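Local coordinates for putative uncharacterized protein tcp24 (Actinoplanes teichomyceticus, PDB 4Q38) that probably transfers long aliphatic acyl chains from acyl-coenzyme A to the amino sugar of the glycopeptide antibiotic teicoplanin, at residues P78-D81 and L86-L89; P112-E117 and R123-Y128. One frame throughout, in Å; residues are numbered along the deposited sequence.

Contact 1. Residues P78-D81 and L86-L89; sequences PDPD and LWWL
Pro80 lies flat over one face of the Trp87 indole, its CG 3.9 Å from the centroid of the six-membered ring and 15° off the normal, a CH-pi contact. The two side chains run side by side and point the same way, and Pro80 CA rests over the same face, 3.8 Å from Trp87 CG. Trp87 is turned this way because its CG stands anti to the backbone N (chi1 -157°), which swings the indole off helix 84-98 and under the loop 78-81. The inner, closely packed end belongs to Pro78. Its ring crosses the Leu86 side chain at about a right angle, CB lying 3.7 Å from Leu86 CD2, while its CG reaches Trp87 CZ3 at 4.0 Å. The carbonyl O of Pro78 also comes within 3.3 Å of Trp87 CZ3, but its hydrogen bond goes to Arg52. Both Pro78 and Leu86 are buried, against Tyr128 and Phe125 of helix 125-143 respectively. Pro80 covers the indole on the exposed side, and beyond it the contact ends: the CB atoms of Asp79 and Asp81 point away from 86-89. Asp79 OD2 instead accepts from the backbone N of Asp81 at 2.7 Å, an Asx turn in which the donor lies above the carboxylate plane; the same oxygen takes the N-H of Arg82. With no hydrogen bond between the two segments, the attachment is apolar and aromatic, two prolines against an indole and a leucine, while polar bonds of the loop run within it, to Arg82 and Asp83 just beyond it, and to Arg52.

Contact 2. Residues P112-E117 and R123-Y128; sequences PPLPYE and RYFHVY
Tyr116 and Arg123 both carry CG anti to their own carbonyl carbon (chi1 near -70° in each), which lays the arginine methylene chain across the tyrosine ring at about a right angle. Arg123 CG sits over the ring centre, 3.4 Å from the centroid, in a close CH-pi contact. The guanidinium turns aside at the bend in chi3, its plane 71° from the ring, and NH1 bonds to Gly172 O. Two waters bridge the pair: one donates to Tyr116 O and accepts from Arg123 NE, the other donates to Arg123 O and meets Tyr116 OH, which is also hydrogen-bonded to His165 NE2. Further along, His126 NE2 donates to Pro112 O at 2.9 Å, nearly straight at 161°; the oxygen lies in the imidazole plane, although the donor stands well above the carbonyl plane. Phe125 CD2 lies over a face of the same imidazole. Between these polar ties, Leu114 CD1 packs 3.7 Å from Phe125 CD1. The loop 112-117 is thereby held to the end of helix 119-123 through Arg123 and to the start of helix 125-143 through Phe125 and His126, with Leu114 and Phe125 both continuing onto Leu89 of helix 84-98, while Tyr124 and Val127 face helices 67-76 and 157-169.

How the contacts relate
From the N terminus, the chain leaves helix 67-76, and contact 1 closes the short turn that leads into helix 84-98. That helix then runs out into the loop bearing 112-117, and contact 2 closes the next turn, around helix 119-123, at the start of helix 125-143. The two closures follow one another in series, neither enclosing nor crossing the other, with centres about 12 Å apart. They nevertheless touch in space: Leu89 CG meets Phe125 CZ at 3.6 Å, and Pro78 CD meets Tyr128 CE2 at 3.6 Å. Helices 84-98 and 125-143 thus pack together with the loops 78-81 and 112-117 that precede them in the chain, within the N-terminal family region, away from the bound coenzyme A.

Contact 1. Residues P78-D81 and L86-L89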
ATOM      1  N   PRO A  78       5.003   9.107 -20.062  1.00 34.04           N
ATOM      2  CA  PRO A  78       4.729   8.540 -21.366  1.00 34.02           C
ATOM      3  C   PRO A  78       3.857   9.431 -22.253  1.00 35.79           C
ATOM      4  O   PRO A  78       3.233  10.388 -21.777  1.00 36.33           O
ATOM      5  CB  PRO A  78       4.002   7.238 -21.031  1.00 33.31           C
ATOM      6  CG  PRO A  78       3.329   7.533 -19.728  1.00 33.85           C
ATOM      7  CD  PRO A  78       4.357   8.332 -18.984  1.00 33.62           C
ATOM      8  N   ASP A  79       3.843   9.097 -23.538  1.00 35.24           N
ATOM      9  CA  ASP A  79       3.127   9.842 -24.556  1.00 37.83           C
ATOM     10  C   ASP A  79       2.201   8.879 -25.304  1.00 36.49           C
ATOM     11  O   ASP A  79       2.619   7.767 -25.627  1.00 35.20           O
ATOM     12  CB  ASP A  79       4.156  10.457 -25.514  1.00 37.95           C
ATOM     13  CG  ASP A  79       3.521  11.082 -26.718  1.00 38.94           C
ATOM     14  OD1 ASP A  79       3.155  12.273 -26.649  1.00 40.94           O
ATOM     15  OD2 ASP A  79       3.387  10.374 -27.731  1.00 39.42           O
ATOM     16  N   PRO A  80       0.947   9.299 -25.592  1.00 37.99           N
ATOM     17  CA  PRO A  80      -0.007   8.440 -26.313  1.00 39.32           C
ATOM     18  C   PRO A  80       0.514   7.904 -27.653  1.00 39.37           C
ATOM     19  O   PRO A  80       0.165   6.793 -28.045  1.00 41.38           O
ATOM     20  CB  PRO A  80      -1.205   9.371 -26.571  1.00 39.76           C
ATOM     21  CG  PRO A  80      -1.099  10.438 -25.546  1.00 39.99           C
ATOM     22  CD  PRO A  80       0.366  10.618 -25.270  1.00 39.61           C
ATOM     23  N   ASP A  81       1.344   8.683 -28.341  1.00 40.91           N
ATOM     24  CA  ASP A  81       1.795   8.320 -29.687  1.00 42.27           C
ATOM     25  C   ASP A  81       3.054   7.455 -29.698  1.00 41.13           C
ATOM     26  O   ASP A  81       3.111   6.446 -30.402  1.00 42.79           O
ATOM     27  CB  ASP A  81       1.972   9.574 -30.547  1.00 44.42           C
ATOM     28  CG  ASP A  81       0.665  10.315 -30.754  1.00 46.30           C
ATOM     29  OD1 ASP A  81      -0.287   9.689 -31.258  1.00 46.69           O
ATOM     30  OD2 ASP A  81       0.577  11.509 -30.394  1.00 46.84           O
ATOM     31  N   LEU A  86       1.805   1.135 -23.682  1.00 32.95           N
ATOM     32  CA  LEU A  86       1.807   1.614 -22.309  1.00 34.69           C
ATOM     33  C   LEU A  86       0.592   2.507 -22.034  1.00 34.27           C
ATOM     34  O   LEU A  86      -0.048   2.387 -20.984  1.00 33.91           O
ATOM     35  CB  LEU A  86       3.116   2.343 -22.002  1.00 35.30           C
ATOM     36  CG  LEU A  86       3.418   2.538 -20.512  1.00 36.13           C
ATOM     37  CD1 LEU A  86       4.912   2.451 -20.259  1.00 36.84           C
ATOM     38  CD2 LEU A  86       2.854   3.856 -20.011  1.00 35.00           C
ATOM     39  N   TRP A  87       0.268   3.387 -22.982  1.00 33.15           N
ATOM     40  CA  TRP A  87      -0.869   4.291 -22.831  1.00 33.26           C
ATOM     41  C   TRP A  87      -2.180   3.553 -22.789  1.00 33.67           C
ATOM     42  O   TRP A  87      -3.046   3.870 -21.965  1.00 33.29           O
ATOM     43  CB  TRP A  87      -0.896   5.372 -23.914  1.00 33.64           C
ATOM     44  CG  TRP A  87      -1.687   6.576 -23.463  1.00 32.35           C
ATOM     45  CD1 TRP A  87      -3.038   6.832 -23.677  1.00 32.84           C
ATOM     46  CD2 TRP A  87      -1.209   7.706 -22.653  1.00 33.65           C
ATOM     47  NE1 TRP A  87      -3.414   8.016 -23.090  1.00 33.95           N
ATOM     48  CE2 TRP A  87      -2.367   8.589 -22.455  1.00 34.12           C
ATOM     49  CE3 TRP A  87       0.021   8.066 -22.097  1.00 34.07           C
ATOM     50  CZ2 TRP A  87      -2.273   9.781 -21.739  1.00 34.56           C
ATOM     51  CZ3 TRP A  87       0.102   9.274 -21.378  1.00 34.11           C
ATOM     52  CH2 TRP A  87      -1.020  10.107 -21.205  1.00 34.40           C
ATOM     53  N   TRP A  88      -2.332   2.563 -23.669  1.00 33.58           N
ATOM     54  CA  TRP A  88      -3.513   1.693 -23.692  1.00 34.75           C
ATOM     55  C   TRP A  88      -3.768   1.119 -22.320  1.00 34.41           C
ATOM     56  O   TRP A  88      -4.896   1.152 -21.813  1.00 32.42           O
ATOM     57  CB  TRP A  88      -3.294   0.567 -24.697  1.00 35.57           C
ATOM     58  CG  TRP A  88      -4.456  -0.386 -24.896  1.00 36.70           C
ATOM     59  CD1 TRP A  88      -5.449  -0.316 -25.875  1.00 37.62           C
ATOM     60  CD2 TRP A  88      -4.757  -1.613 -24.136  1.00 36.90           C
ATOM     61  NE1 TRP A  88      -6.318  -1.367 -25.765  1.00 37.56           N
ATOM     62  CE2 TRP A  88      -5.967  -2.184 -24.745  1.00 36.80           C
ATOM     63  CE3 TRP A  88      -4.173  -2.269 -23.047  1.00 36.16           C
ATOM     64  CZ2 TRP A  88      -6.551  -3.356 -24.270  1.00 37.19           C
ATOM     65  CZ3 TRP A  88      -4.772  -3.447 -22.575  1.00 36.49           C
ATOM     66  CH2 TRP A  88      -5.931  -3.979 -23.175  1.00 37.36           C
ATOM     67  N   LEU A  89      -2.703   0.614 -21.707  1.00 32.54           N
ATOM     68  CA  LEU A  89      -2.766  -0.023 -20.388  1.00 31.55           C
ATOM     69  C   LEU A  89      -3.016   0.973 -19.250  1.00 30.94           C
ATOM     70  O   LEU A  89      -3.751   0.673 -18.312  1.00 31.05           O
ATOM     71  CB  LEU A  89      -1.479  -0.797 -20.134  1.00 30.29           C
ATOM     72  CG  LEU A  89      -1.473  -1.720 -18.921  1.00 30.58           C
ATOM     73  CD1 LEU A  89      -2.486  -2.839 -19.104  1.00 30.83           C
ATOM     74  CD2 LEU A  89      -0.078  -2.272 -18.711  1.00 29.88           C
TER

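Contact 2. Residues P112-E117 and R123-Y128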
ATOM      1  N   PRO A 112      -0.302  -5.863 -13.215  1.00 29.68           N
ATOM      2  CA  PRO A 112       1.060  -6.357 -13.030  1.00 29.78           C
ATOM      3  C   PRO A 112       2.108  -5.241 -13.090  1.00 28.92           C
ATOM      4  O   PRO A 112       1.844  -4.175 -13.654  1.00 29.93           O
ATOM      5  CB  PRO A 112       1.247  -7.299 -14.224  1.00 30.50           C
ATOM      6  CG  PRO A 112       0.378  -6.703 -15.281  1.00 30.16           C
ATOM      7  CD  PRO A 112      -0.840  -6.219 -14.538  1.00 29.86           C
ATOM      8  N   PRO A 113       3.293  -5.485 -12.513  1.00 29.50           N
ATOM      9  CA  PRO A 113       4.419  -4.577 -12.741  1.00 30.40           C
ATOM     10  C   PRO A 113       4.898  -4.713 -14.205  1.00 31.43           C
ATOM     11  O   PRO A 113       4.739  -5.779 -14.803  1.00 30.28           O
ATOM     12  CB  PRO A 113       5.482  -5.107 -11.777  1.00 30.40           C
ATOM     13  CG  PRO A 113       5.163  -6.554 -11.621  1.00 30.92           C
ATOM     14  CD  PRO A 113       3.668  -6.642 -11.670  1.00 29.58           C
ATOM     15  N   LEU A 114       5.446  -3.646 -14.780  1.00 31.07           N
ATOM     16  CA  LEU A 114       5.979  -3.710 -16.145  1.00 30.80           C
ATOM     17  C   LEU A 114       7.466  -4.054 -16.128  1.00 29.93           C
ATOM     18  O   LEU A 114       8.217  -3.499 -15.322  1.00 31.73           O
ATOM     19  CB  LEU A 114       5.737  -2.392 -16.895  1.00 30.42           C
ATOM     20  CG  LEU A 114       4.288  -1.963 -17.177  1.00 32.03           C
ATOM     21  CD1 LEU A 114       4.266  -0.786 -18.153  1.00 30.09           C
ATOM     22  CD2 LEU A 114       3.458  -3.124 -17.712  1.00 32.81           C
ATOM     23  N   PRO A 115       7.901  -4.980 -17.006  1.00 29.65           N
ATOM     24  CA  PRO A 115       9.323  -5.319 -17.111  1.00 29.61           C
ATOM     25  C   PRO A 115      10.184  -4.064 -17.312  1.00 28.77           C
ATOM     26  O   PRO A 115       9.816  -3.190 -18.092  1.00 30.12           O
ATOM     27  CB  PRO A 115       9.373  -6.215 -18.351  1.00 29.92           C
ATOM     28  CG  PRO A 115       8.024  -6.858 -18.404  1.00 30.91           C
ATOM     29  CD  PRO A 115       7.054  -5.849 -17.850  1.00 30.17           C
ATOM     30  N   TYR A 116      11.311  -3.978 -16.615  1.00 27.98           N
ATOM     31  CA  TYR A 116      12.087  -2.731 -16.565  1.00 28.81           C
ATOM     32  C   TYR A 116      12.876  -2.467 -17.857  1.00 29.19           C
ATOM     33  O   TYR A 116      13.487  -1.415 -18.004  1.00 29.23           O
ATOM     34  CB  TYR A 116      13.009  -2.688 -15.333  1.00 28.89           C
ATOM     35  CG  TYR A 116      12.286  -2.489 -14.002  1.00 29.22           C
ATOM     36  CD1 TYR A 116      10.889  -2.449 -13.942  1.00 28.64           C
ATOM     37  CD2 TYR A 116      13.001  -2.374 -12.801  1.00 28.89           C
ATOM     38  CE1 TYR A 116      10.220  -2.271 -12.736  1.00 28.87           C
ATOM     39  CE2 TYR A 116      12.339  -2.200 -11.585  1.00 29.83           C
ATOM     40  CZ  TYR A 116      10.944  -2.152 -11.564  1.00 30.23           C
ATOM     41  OH  TYR A 116      10.251  -1.984 -10.377  1.00 30.10           O
ATOM     42  N   GLU A 117      12.835  -3.417 -18.789  1.00 29.64           N
ATOM     43  CA  GLU A 117      13.383  -3.205 -20.133  1.00 30.68           C
ATOM     44  C   GLU A 117      12.650  -2.087 -20.883  1.00 30.80           C
ATOM     45  O   GLU A 117      13.190  -1.520 -21.844  1.00 31.51           O
ATOM     46  CB  GLU A 117      13.360  -4.500 -20.942  1.00 30.39           C
ATOM     47  CG  GLU A 117      14.390  -5.521 -20.483  1.00 32.31           C
ATOM     48  CD  GLU A 117      13.987  -6.248 -19.203  1.00 33.24           C
ATOM     49  OE1 GLU A 117      14.893  -6.679 -18.472  1.00 32.17           O
ATOM     50  OE2 GLU A 117      12.772  -6.374 -18.927  1.00 31.49           O
ATOM     51  N   ARG A 123       9.078   1.437 -15.314  1.00 28.57           N
ATOM     52  CA  ARG A 123       9.349   1.422 -13.866  1.00 28.31           C
ATOM     53  C   ARG A 123       8.377   2.307 -13.086  1.00 27.74           C
ATOM     54  O   ARG A 123       7.963   1.952 -11.988  1.00 27.82           O
ATOM     55  CB  ARG A 123      10.791   1.861 -13.577  1.00 28.04           C
ATOM     56  CG  ARG A 123      11.843   0.852 -14.025  1.00 26.99           C
ATOM     57  CD  ARG A 123      13.241   1.281 -13.597  1.00 28.80           C
ATOM     58  NE  ARG A 123      13.838   2.317 -14.447  1.00 28.08           N
ATOM     59  CZ  ARG A 123      14.134   3.549 -14.038  1.00 29.28           C
ATOM     60  NH1 ARG A 123      13.871   3.940 -12.782  1.00 26.93           N
ATOM     61  NH2 ARG A 123      14.707   4.397 -14.885  1.00 28.30           N
ATOM     62  N   TYR A 124       8.022   3.457 -13.650  1.00 26.35           N
ATOM     63  CA  TYR A 124       7.133   4.386 -12.962  1.00 25.41           C
ATOM     64  C   TYR A 124       5.663   4.251 -13.383  1.00 24.38           C
ATOM     65  O   TYR A 124       4.842   5.100 -13.047  1.00 24.77           O
ATOM     66  CB  TYR A 124       7.619   5.829 -13.145  1.00 25.66           C
ATOM     67  CG  TYR A 124       8.892   6.182 -12.398  1.00 25.46           C
ATOM     68  CD1 TYR A 124       8.972   6.059 -11.005  1.00 25.67           C
ATOM     69  CD2 TYR A 124      10.005   6.681 -13.079  1.00 26.37           C
ATOM     70  CE1 TYR A 124      10.121   6.406 -10.319  1.00 26.34           C
ATOM     71  CE2 TYR A 124      11.169   7.035 -12.401  1.00 27.35           C
ATOM     72  CZ  TYR A 124      11.225   6.892 -11.022  1.00 28.28           C
ATOM     73  OH  TYR A 124      12.373   7.241 -10.340  1.00 28.94           O
ATOM     74  N   PHE A 125       5.327   3.179 -14.098  1.00 23.60           N
ATOM     75  CA  PHE A 125       3.974   3.016 -14.645  1.00 24.47           C
ATOM     76  C   PHE A 125       2.865   3.305 -13.628  1.00 23.49           C
ATOM     77  O   PHE A 125       1.948   4.068 -13.891  1.00 23.30           O
ATOM     78  CB  PHE A 125       3.780   1.617 -15.252  1.00 24.15           C
ATOM     79  CG  PHE A 125       2.397   1.385 -15.808  1.00 25.47           C
ATOM     80  CD1 PHE A 125       2.032   1.903 -17.057  1.00 25.89           C
ATOM     81  CD2 PHE A 125       1.451   0.661 -15.083  1.00 25.41           C
ATOM     82  CE1 PHE A 125       0.752   1.704 -17.562  1.00 26.28           C
ATOM     83  CE2 PHE A 125       0.171   0.455 -15.584  1.00 26.22           C
ATOM     84  CZ  PHE A 125      -0.178   0.973 -16.832  1.00 26.39           C
ATOM     85  N   HIS A 126       2.952   2.674 -12.470  1.00 23.80           N
ATOM     86  CA  HIS A 126       1.888   2.781 -11.467  1.00 24.15           C
ATOM     87  C   HIS A 126       1.891   4.080 -10.722  1.00 23.86           C
ATOM     88  O   HIS A 126       0.897   4.457 -10.096  1.00 24.46           O
ATOM     89  CB  HIS A 126       1.950   1.575 -10.542  1.00 22.84           C
ATOM     90  CG  HIS A 126       1.601   0.298 -11.250  1.00 22.64           C
ATOM     91  ND1 HIS A 126       0.355   0.044 -11.695  1.00 22.96           N
ATOM     92  CD2 HIS A 126       2.389  -0.787 -11.633  1.00 21.73           C
ATOM     93  CE1 HIS A 126       0.342  -1.151 -12.325  1.00 22.57           C
ATOM     94  NE2 HIS A 126       1.581  -1.661 -12.279  1.00 23.02           N
ATOM     95  N   VAL A 127       3.003   4.801 -10.787  1.00 23.73           N
ATOM     96  CA  VAL A 127       2.993   6.195 -10.348  1.00 22.42           C
ATOM     97  C   VAL A 127       2.112   7.035 -11.288  1.00 23.20           C
ATOM     98  O   VAL A 127       1.326   7.889 -10.827  1.00 23.23           O
ATOM     99  CB  VAL A 127       4.421   6.774 -10.268  1.00 23.05           C
ATOM    100  CG1 VAL A 127       4.388   8.245  -9.866  1.00 23.21           C
ATOM    101  CG2 VAL A 127       5.259   5.973  -9.285  1.00 22.99           C
ATOM    102  N   TYR A 128       2.233   6.796 -12.600  1.00 23.29           N
ATOM    103  CA  TYR A 128       1.382   7.505 -13.580  1.00 24.41           C
ATOM    104  C   TYR A 128      -0.088   7.142 -13.390  1.00 24.01           C
ATOM    105  O   TYR A 128      -0.959   8.005 -13.472  1.00 24.00           O
ATOM    106  CB  TYR A 128       1.826   7.238 -15.032  1.00 24.13           C
ATOM    107  CG  TYR A 128       3.254   7.657 -15.278  1.00 24.36           C
ATOM    108  CD1 TYR A 128       3.652   8.983 -15.082  1.00 25.10           C
ATOM    109  CD2 TYR A 128       4.212   6.728 -15.654  1.00 25.21           C
ATOM    110  CE1 TYR A 128       4.968   9.368 -15.267  1.00 25.00           C
ATOM    111  CE2 TYR A 128       5.537   7.099 -15.842  1.00 26.00           C
ATOM    112  CZ  TYR A 128       5.902   8.418 -15.646  1.00 26.30           C
ATOM    113  OH  TYR A 128       7.204   8.797 -15.821  1.00 27.67           O
TER
HETATM  114  O   HOH W   1      14.880   0.413 -16.527  1.00 27.54           O
HETATM  115  O   HOH W   2       8.180  -0.250 -10.450  1.00 28.38           O